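Local coordinates for protein tryptophan--tRNA ligase (Aeropyrum pernix, PDB 3A04) that catalyses the ATP-dependent attachment of L-tryptophan to its cognate tRNA(Trp), as a class I aminoacyl-tRNA synthetase, at residues A[247-252]-A[309-314]; A[292-297]-A[331-336]; A[298-303]-A[322-327]. One frame throughout, in Å; residues are numbered along the deposited sequence.

Contact 1 (A[247-252]-A[309-314])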
loop_
_atom_site.group_PDB
_atom_site.type_symbol
_atom_site.label_atom_id
_atom_site.label_comp_id
_atom_site.label_asym_id
_atom_site.label_seq_id
_atom_site.Cartn_x
_atom_site.Cartn_y
_atom_site.Cartn_z
ATOM N N LYS A 247 8.827 24.576 18.398
ATOM C CA LYS A 247 8.852 23.975 19.744
ATOM C C LYS A 247 7.438 23.608 20.090
ATOM O O LYS A 247 6.547 24.372 19.828
ATOM C CB LYS A 247 9.322 25.001 20.781
ATOM C CG LYS A 247 10.629 25.722 20.345
ATOM C CD LYS A 247 10.764 27.086 21.033
ATOM C CE LYS A 247 11.700 26.965 22.220
ATOM N NZ LYS A 247 12.109 28.350 22.576
ATOM N N LEU A 248 7.217 22.450 20.652
ATOM C CA LEU A 248 5.861 22.059 21.039
ATOM C C LEU A 248 5.374 22.859 22.292
ATOM O O LEU A 248 6.134 23.090 23.245
ATOM C CB LEU A 248 5.842 20.566 21.362
ATOM C CG LEU A 248 6.133 19.513 20.242
ATOM C CD1 LEU A 248 7.507 19.749 19.630
ATOM C CD2 LEU A 248 6.087 18.067 20.821
ATOM N N GLN A 249 4.113 23.238 22.283
ATOM C CA GLN A 249 3.533 23.891 23.416
ATOM C C GLN A 249 3.234 22.815 24.447
ATOM O O GLN A 249 2.621 21.795 24.138
ATOM C CB GLN A 249 2.222 24.605 23.045
ATOM C CG GLN A 249 1.672 25.515 24.219
ATOM C CD GLN A 249 0.321 26.174 23.888
ATOM O OE1 GLN A 249 -0.202 25.997 22.777
ATOM N NE2 GLN A 249 -0.299 26.857 24.881
ATOM N N PRO A 250 3.684 23.045 25.676
ATOM C CA PRO A 250 3.369 22.098 26.733
ATOM C C PRO A 250 1.878 22.203 27.076
ATOM O O PRO A 250 1.238 23.236 26.792
ATOM C CB PRO A 250 4.266 22.544 27.879
ATOM C CG PRO A 250 4.566 24.000 27.603
ATOM C CD PRO A 250 4.318 24.270 26.158
ATOM N N GLY A 251 1.299 21.103 27.513
ATOM C CA GLY A 251 -0.088 21.118 28.030
ATOM C C GLY A 251 -0.216 21.995 29.279
ATOM O O GLY A 251 0.775 22.423 29.874
ATOM N N LEU A 252 -1.440 22.238 29.695
ATOM C CA LEU A 252 -1.705 23.106 30.856
ATOM C C LEU A 252 -1.174 22.485 32.159
ATOM O O LEU A 252 -0.991 23.185 33.145
ATOM C CB LEU A 252 -3.196 23.402 30.967
ATOM C CG LEU A 252 -3.622 24.139 29.677
ATOM C CD1 LEU A 252 -5.111 24.297 29.637
ATOM C CD2 LEU A 252 -2.948 25.479 29.577
ATOM N N ASP A 309 -0.325 32.589 26.347
ATOM C CA ASP A 309 -0.207 33.980 25.808
ATOM C C ASP A 309 0.792 34.085 24.672
ATOM O O ASP A 309 0.543 34.696 23.656
ATOM C CB ASP A 309 0.269 34.935 26.948
ATOM C CG ASP A 309 -0.820 35.187 27.984
ATOM O OD1 ASP A 309 -1.999 35.030 27.649
ATOM O OD2 ASP A 309 -0.488 35.506 29.133
ATOM N N LEU A 310 1.944 33.442 24.850
ATOM C CA LEU A 310 3.024 33.550 23.861
ATOM C C LEU A 310 2.678 32.829 22.509
ATOM O O LEU A 310 3.036 33.323 21.403
ATOM C CB LEU A 310 4.289 32.897 24.496
ATOM C CG LEU A 310 5.575 33.206 23.684
ATOM C CD1 LEU A 310 6.132 34.669 23.859
ATOM C CD2 LEU A 310 6.571 32.118 24.002
ATOM N N TYR A 311 1.995 31.667 22.598
ATOM C CA TYR A 311 1.778 30.825 21.392
ATOM C C TYR A 311 0.501 31.226 20.670
ATOM O O TYR A 311 0.415 31.031 19.460
ATOM C CB TYR A 311 1.658 29.334 21.752
ATOM C CG TYR A 311 2.938 28.593 21.828
ATOM C CD1 TYR A 311 3.875 28.922 22.787
ATOM C CD2 TYR A 311 3.252 27.586 20.888
ATOM C CE1 TYR A 311 5.121 28.250 22.856
ATOM C CE2 TYR A 311 4.464 26.889 20.967
ATOM C CZ TYR A 311 5.374 27.223 21.964
ATOM O OH TYR A 311 6.577 26.585 22.083
ATOM N N HIS A 312 -0.466 31.772 21.412
ATOM C CA HIS A 312 -1.832 32.054 20.897
ATOM C C HIS A 312 -2.505 33.341 21.302
ATOM O O HIS A 312 -3.077 33.999 20.457
ATOM C CB HIS A 312 -2.802 30.933 21.325
ATOM C CG HIS A 312 -2.332 29.574 20.894
ATOM N ND1 HIS A 312 -2.439 29.160 19.585
ATOM C CD2 HIS A 312 -1.692 28.581 21.569
ATOM C CE1 HIS A 312 -1.932 27.935 19.479
ATOM N NE2 HIS A 312 -1.461 27.570 20.667
ATOM N N LEU A 313 -2.604 33.599 22.602
ATOM C CA LEU A 313 -3.651 34.580 23.080
ATOM C C LEU A 313 -3.258 36.068 22.918
ATOM O O LEU A 313 -4.137 36.955 22.853
ATOM C CB LEU A 313 -4.041 34.304 24.561
ATOM C CG LEU A 313 -4.600 32.912 24.843
ATOM C CD1 LEU A 313 -4.838 32.678 26.362
ATOM C CD2 LEU A 313 -5.819 32.561 23.860
ATOM N N MET A 314 -1.941 36.307 22.841
ATOM C CA MET A 314 -1.392 37.655 22.721
ATOM C C MET A 314 -0.452 37.785 21.509
ATOM O O MET A 314 0.756 37.721 21.679
ATOM C CB MET A 314 -0.641 38.062 24.003
ATOM C CG MET A 314 -1.559 38.207 25.204
ATOM S SD MET A 314 -0.726 38.590 26.795
ATOM C CE MET A 314 -2.144 38.610 27.903
#
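In the loop that leaves strand 242-246 and runs on toward the KMSKS region, Lys247 and Gln249 meet Tyr311 and His312 in the last turn of helix 304-313. The Tyr311 hydroxyl donates to the backbone O of Lys247, with OH 3.2 Å from O; the hydroxyl stands above the carbonyl plane of Lys247, while Lys247 O lies at the edge of the tyrosine ring. Gln249 covers a face of the same ring. Its CB sits 4.0 Å from the Tyr311 ring centroid, offset toward the rim, in a CH-pi contact. CG of Gln249 stands anti to the backbone N (chi1 -171°) and the chain runs on extended past Tyr311, in the opposite direction, its amide plane only 20° from the ring plane; at its end OE1 meets the edge of the His312 imidazole. There His312 NE2 donates a weak hydrogen bond to Gln249 OE1 at 2.9 Å, bent to 128°. The other imidazole nitrogen, ND1, pairs with Lys88, and Phe85 of the HIGH region meets the ring edge-to-face. With a partner at each nitrogen, one of the two bonds weak, the imidazole is probably restrained in its rotation, and through it the HIGH region, helix 304-313 and the approach to KMSKS are joined.

Contact 2 (A[292-297]-A[331-336]). With SF4 (iron/sulfur cluster), chain B.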
loop_
_atom_site.group_PDB
_atom_site.type_symbol
_atom_site.label_atom_id
_atom_site.label_comp_id
_atom_site.label_asym_id
_atom_site.label_seq_id
_atom_site.Cartn_x
_atom_site.Cartn_y
_atom_site.Cartn_z
ATOM N N GLU A 292 4.892 36.049 48.840
ATOM C CA GLU A 292 6.215 35.660 48.292
ATOM C C GLU A 292 6.376 36.021 46.780
ATOM O O GLU A 292 7.489 36.349 46.296
ATOM C CB GLU A 292 6.454 34.145 48.562
ATOM C CG GLU A 292 7.877 33.730 49.087
ATOM C CD GLU A 292 9.001 33.719 48.010
ATOM O OE1 GLU A 292 8.827 33.091 46.932
ATOM O OE2 GLU A 292 10.088 34.319 48.261
ATOM N N GLN A 293 5.256 35.961 46.042
ATOM C CA GLN A 293 5.224 36.353 44.631
ATOM C C GLN A 293 5.590 37.830 44.478
ATOM O O GLN A 293 6.383 38.179 43.608
ATOM C CB GLN A 293 3.853 36.046 44.009
ATOM C CG GLN A 293 3.612 36.608 42.559
ATOM C CD GLN A 293 4.102 35.709 41.415
ATOM O OE1 GLN A 293 4.590 34.595 41.638
ATOM N NE2 GLN A 293 3.980 36.208 40.182
ATOM N N ARG A 294 5.044 38.697 45.331
ATOM C CA ARG A 294 5.376 40.132 45.213
ATOM C C ARG A 294 6.836 40.496 45.359
ATOM O O ARG A 294 7.338 41.334 44.604
ATOM C CB ARG A 294 4.505 41.019 46.089
ATOM C CG ARG A 294 3.579 41.867 45.250
ATOM C CD ARG A 294 2.215 41.746 45.800
ATOM N NE ARG A 294 1.188 42.073 44.819
ATOM C CZ ARG A 294 -0.104 41.796 45.005
ATOM N NH1 ARG A 294 -0.492 41.186 46.138
ATOM N NH2 ARG A 294 -1.009 42.136 44.078
ATOM N N ARG A 295 7.532 39.844 46.297
ATOM C CA ARG A 295 8.963 40.110 46.472
ATOM C C ARG A 295 9.802 39.623 45.320
ATOM O O ARG A 295 10.600 40.387 44.785
ATOM C CB ARG A 295 9.517 39.557 47.787
ATOM C CG ARG A 295 10.803 38.753 47.579
ATOM C CD ARG A 295 11.969 39.248 48.395
ATOM N NE ARG A 295 13.149 39.397 47.537
ATOM C CZ ARG A 295 14.292 39.978 47.904
ATOM N NH1 ARG A 295 14.428 40.471 49.133
ATOM N NH2 ARG A 295 15.304 40.075 47.038
ATOM N N LEU A 296 9.621 38.364 44.931
ATOM C CA LEU A 296 10.501 37.730 43.924
ATOM C C LEU A 296 9.992 37.799 42.472
ATOM O O LEU A 296 10.801 37.733 41.506
ATOM C CB LEU A 296 10.723 36.262 44.288
ATOM C CG LEU A 296 12.033 35.823 44.961
ATOM C CD1 LEU A 296 11.737 34.598 45.828
ATOM C CD2 LEU A 296 13.158 35.544 43.922
ATOM N N GLY A 297 8.664 37.914 42.337
ATOM C CA GLY A 297 7.981 37.737 41.048
ATOM C C GLY A 297 7.805 36.268 40.656
ATOM O O GLY A 297 7.988 35.357 41.474
ATOM N N LYS A 331 4.987 42.461 39.817
ATOM C CA LYS A 331 3.801 43.343 39.663
ATOM C C LYS A 331 2.452 42.639 39.410
ATOM O O LYS A 331 1.419 43.302 39.288
ATOM C CB LYS A 331 4.051 44.415 38.568
ATOM C CG LYS A 331 5.101 45.481 38.886
ATOM C CD LYS A 331 5.909 45.851 37.616
ATOM C CE LYS A 331 6.610 47.237 37.728
ATOM N NZ LYS A 331 5.644 48.386 37.468
ATOM N N ILE A 332 2.451 41.310 39.313
ATOM C CA ILE A 332 1.246 40.622 38.945
ATOM C C ILE A 332 1.178 39.260 39.620
ATOM O O ILE A 332 2.183 38.565 39.708
ATOM C CB ILE A 332 1.099 40.517 37.351
ATOM C CG1 ILE A 332 -0.313 40.068 36.948
ATOM C CG2 ILE A 332 2.174 39.587 36.715
ATOM C CD1 ILE A 332 -0.487 39.967 35.437
ATOM N N LEU A 333 -0.011 38.902 40.093
ATOM C CA LEU A 333 -0.274 37.594 40.667
ATOM C C LEU A 333 -0.954 36.683 39.630
ATOM O O LEU A 333 -1.610 37.174 38.699
ATOM C CB LEU A 333 -1.162 37.736 41.911
ATOM C CG LEU A 333 -0.632 38.599 43.095
ATOM C CD1 LEU A 333 -1.546 38.437 44.325
ATOM C CD2 LEU A 333 0.812 38.293 43.426
ATOM N N CYS A 334 -0.855 35.370 39.835
ATOM C CA CYS A 334 -1.359 34.376 38.886
ATOM C C CYS A 334 -2.869 34.419 38.677
ATOM O O CYS A 334 -3.366 34.146 37.586
ATOM C CB CYS A 334 -0.926 32.971 39.331
ATOM S SG CYS A 334 0.891 32.742 39.183
ATOM N N GLY A 335 -3.611 34.749 39.731
ATOM C CA GLY A 335 -5.046 34.885 39.612
ATOM C C GLY A 335 -5.395 35.964 38.583
ATOM O O GLY A 335 -6.282 35.771 37.739
ATOM N N GLU A 336 -4.703 37.103 38.624
ATOM C CA GLU A 336 -5.091 38.167 37.688
ATOM C C GLU A 336 -4.540 37.874 36.294
ATOM O O GLU A 336 -5.166 38.215 35.295
ATOM C CB GLU A 336 -4.625 39.550 38.137
ATOM C CG GLU A 336 -3.231 39.626 38.658
ATOM C CD GLU A 336 -2.932 41.001 39.336
ATOM O OE1 GLU A 336 -3.117 42.071 38.630
ATOM O OE2 GLU A 336 -2.528 40.976 40.549
HETATM FE FE1 SF4 B . 1.250 34.964 34.935
HETATM FE FE2 SF4 B . 3.779 34.919 36.003
HETATM FE FE3 SF4 B . 1.710 33.621 37.259
HETATM FE FE4 SF4 B . 2.569 32.707 34.828
HETATM S S1 SF4 B . 3.821 32.830 36.854
HETATM S S2 SF4 B . 0.410 32.948 35.472
HETATM S S3 SF4 B . 3.178 34.569 33.761
HETATM S S4 SF4 B . 1.963 35.918 36.989
#
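CG of Gln293 stands anti to the backbone N (chi1 171°), and a bend at chi2 (86°) turns CD off that line, so that the amide comes to the backbone of Ile332 while CG brushes Leu333. NE2 of Gln293 donates to Ile332 O at 3.0 Å with an N-H...O angle of 160°; the donor lies nearly along the C=O axis, and the acceptor is close to the plane of the glutamine amide. Beside this bond Gln293 and Leu333 slide past each other in opposite directions, and Leu333 CD2 packs 3.4 Å from Gln293 CG. The second methyl of Leu333 serves Arg294. Here the two side chains cross at about a right angle, the leucine lying over one face of the guanidinium, with CD1 3.5 Å from NH1 of Arg294. The Arg294 guanidinium and the Glu336 carboxylate are oppositely charged but stay beyond salt-bridge range; Glu336 OE2 instead accepts from Leu333 N at 3.3 Å, met from above the carboxylate plane. Leu333 is the N-cap of helix 334-364 and Glu336 lies three residues on, so this is one half of a capping box. The first residue of that helix, Cys334, binds an iron of the cluster through SG, 2.3 Å from FE3. Ile332 CG2 packs 3.7 Å from sulfide S4. Together with Cys303, Cys327 and Cys337 of the same pocket, this makes a cysteine-lined [4Fe-4S] site, set at a helix N terminus, with Gln293 of helix 290-296 reaching the pocket from the side.

Contact 3 (A[298-303]-A[322-327]). With SF4 (iron/sulfur cluster), chain B.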
loop_
_atom_site.group_PDB
_atom_site.type_symbol
_atom_site.label_atom_id
_atom_site.label_comp_id
_atom_site.label_asym_id
_atom_site.label_seq_id
_atom_site.Cartn_x
_atom_site.Cartn_y
_atom_site.Cartn_z
ATOM N N GLY A 298 7.434 36.032 39.401
ATOM C CA GLY A 298 7.190 34.681 38.961
ATOM C C GLY A 298 8.192 34.152 37.955
ATOM O O GLY A 298 9.194 34.824 37.593
ATOM N N VAL A 299 7.919 32.933 37.488
ATOM C CA VAL A 299 8.807 32.289 36.562
ATOM C C VAL A 299 8.025 31.931 35.258
ATOM O O VAL A 299 7.485 30.825 35.130
ATOM C CB VAL A 299 9.513 31.058 37.250
ATOM C CG1 VAL A 299 10.567 30.368 36.303
ATOM C CG2 VAL A 299 10.163 31.500 38.639
ATOM N N PRO A 300 7.941 32.899 34.314
ATOM C CA PRO A 300 7.196 32.675 33.047
ATOM C C PRO A 300 7.757 31.525 32.182
ATOM O O PRO A 300 6.987 30.828 31.525
ATOM C CB PRO A 300 7.320 34.037 32.308
ATOM C CG PRO A 300 7.473 35.082 33.438
ATOM C CD PRO A 300 8.360 34.322 34.466
ATOM N N GLU A 301 9.082 31.349 32.199
ATOM C CA GLU A 301 9.794 30.240 31.508
ATOM C C GLU A 301 9.175 28.843 31.760
ATOM O O GLU A 301 9.236 27.974 30.899
ATOM C CB GLU A 301 11.297 30.227 31.889
ATOM C CG GLU A 301 12.129 31.380 31.303
ATOM C CD GLU A 301 11.932 32.763 32.001
ATOM O OE1 GLU A 301 11.310 32.843 33.086
ATOM O OE2 GLU A 301 12.433 33.788 31.459
ATOM N N VAL A 302 8.548 28.643 32.921
ATOM C CA VAL A 302 7.910 27.349 33.260
ATOM C C VAL A 302 6.380 27.406 33.408
ATOM O O VAL A 302 5.754 26.489 33.996
ATOM C CB VAL A 302 8.586 26.707 34.527
ATOM C CG1 VAL A 302 10.099 26.668 34.315
ATOM C CG2 VAL A 302 8.281 27.541 35.744
ATOM N N CYS A 303 5.768 28.477 32.892
ATOM C CA CYS A 303 4.364 28.747 33.210
ATOM C C CYS A 303 3.556 28.448 31.954
ATOM O O CYS A 303 3.820 29.007 30.871
ATOM C CB CYS A 303 4.181 30.235 33.542
ATOM S SG CYS A 303 2.493 30.594 33.794
ATOM N N HIS A 322 4.841 42.742 28.238
ATOM C CA HIS A 322 4.387 43.355 29.470
ATOM C C HIS A 322 3.990 42.304 30.459
ATOM O O HIS A 322 4.271 42.438 31.664
ATOM C CB HIS A 322 3.204 44.282 29.206
ATOM C CG HIS A 322 2.684 44.960 30.445
ATOM N ND1 HIS A 322 3.242 46.120 30.960
ATOM C CD2 HIS A 322 1.639 44.649 31.256
ATOM C CE1 HIS A 322 2.563 46.490 32.035
ATOM N NE2 HIS A 322 1.585 45.617 32.234
ATOM N N ILE A 323 3.355 41.212 29.997
ATOM C CA ILE A 323 3.083 40.158 30.958
ATOM C C ILE A 323 4.384 39.615 31.557
ATOM O O ILE A 323 4.454 39.363 32.760
ATOM C CB ILE A 323 2.275 38.927 30.383
ATOM C CG1 ILE A 323 0.833 39.312 30.017
ATOM C CG2 ILE A 323 2.279 37.781 31.447
ATOM C CD1 ILE A 323 0.016 39.971 31.164
ATOM N N TYR A 324 5.372 39.351 30.694
ATOM C CA TYR A 324 6.625 38.752 31.140
ATOM C C TYR A 324 7.330 39.666 32.182
ATOM O O TYR A 324 7.742 39.213 33.258
ATOM C CB TYR A 324 7.540 38.538 29.925
ATOM C CG TYR A 324 8.868 37.927 30.260
ATOM C CD1 TYR A 324 8.984 36.545 30.408
ATOM C CD2 TYR A 324 10.019 38.720 30.429
ATOM C CE1 TYR A 324 10.188 35.931 30.699
ATOM C CE2 TYR A 324 11.261 38.118 30.732
ATOM C CZ TYR A 324 11.333 36.718 30.871
ATOM O OH TYR A 324 12.505 36.076 31.190
ATOM N N THR A 325 7.481 40.936 31.796
ATOM C CA THR A 325 8.122 41.987 32.596
ATOM C C THR A 325 7.417 42.079 33.953
ATOM O O THR A 325 8.038 41.859 34.992
ATOM C CB THR A 325 8.080 43.321 31.780
ATOM O OG1 THR A 325 8.979 43.214 30.655
ATOM C CG2 THR A 325 8.370 44.588 32.631
ATOM N N SER A 326 6.107 42.333 33.935
ATOM C CA SER A 326 5.307 42.432 35.158
ATOM C C SER A 326 5.431 41.247 36.096
ATOM O O SER A 326 5.672 41.428 37.305
ATOM C CB SER A 326 3.839 42.767 34.855
ATOM O OG SER A 326 3.789 43.853 33.942
ATOM N N CYS A 327 5.268 40.030 35.561
ATOM C CA CYS A 327 5.501 38.829 36.351
ATOM C C CYS A 327 6.951 38.750 36.873
ATOM O O CYS A 327 7.178 38.325 38.001
ATOM C CB CYS A 327 5.212 37.580 35.522
ATOM S SG CYS A 327 5.653 36.074 36.369
HETATM FE FE1 SF4 B . 1.250 34.964 34.935
HETATM FE FE2 SF4 B . 3.779 34.919 36.003
HETATM FE FE3 SF4 B . 1.710 33.621 37.259
HETATM FE FE4 SF4 B . 2.569 32.707 34.828
HETATM S S1 SF4 B . 3.821 32.830 36.854
HETATM S S2 SF4 B . 0.410 32.948 35.472
HETATM S S3 SF4 B . 3.178 34.569 33.761
HETATM S S4 SF4 B . 1.963 35.918 36.989
#
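Gly298 begins an extended run that tightens into a short 3-10 segment at Pro300 and Glu301, and it passes alongside residues 322-327 of helix 317-328 with Gly298 opposite Cys327 and Pro300 opposite Tyr324. One backbone bond joins them, Gly298 N to Cys327 O at 2.7 Å with an N-H...O angle of 166°. Packing is close at this point: Cys327 SG lies 3.3 Å from Gly298 CA, where the glycine has no side chain to obstruct the sulfur. Two residues on, Pro300 packs against both Cys327 and Tyr324, its CG 3.6 Å from Cys327 SG and its CB 3.6 Å from Tyr324 CD1, the pyrrolidine and the tyrosine crossing at about a right angle. Glu301 brings OE2 to the edge of the Tyr324 ring at the hydroxyl, the carboxylate turned 72° from the ring plane; the OE2 to OH separation in the model is too short for a normal hydrogen bond, so its geometry is doubtful. Both cysteines place SG anti to the backbone N (chi1 173° for Cys327). Cys327 SG binds cluster iron FE2 at 2.2 Å, and Cys303 SG binds FE4 at 2.4 Å. Cys303 is also the N-cap of helix 304-313, its sulfur taking a backbone N-H as well as iron, an N-H...S bond familiar from cysteine-ligated [4Fe-4S] sites.

Followed from the N terminus, the chain leaves strand 242-246 into 247-252, and contact 1 closes the loop when helix 304-313 reaches 309-314. Before that closure it has already passed through 292-297 and 298-303, the first halves of contacts 2 and 3, so contact 1 crosses both. Contact 3 closes at 322-327, and contact 2, which encloses it, at 331-336. Contacts 2 and 3 share the iron-sulfur cluster and meet directly, with a probable hydrogen bond between Lys331 N and Ser326 O. Packing of Met314 against Ile323 continues from contact 3 to contact 1, linking the cluster-bearing helices to the part of the fold that carries the HIGH and KMSKS regions.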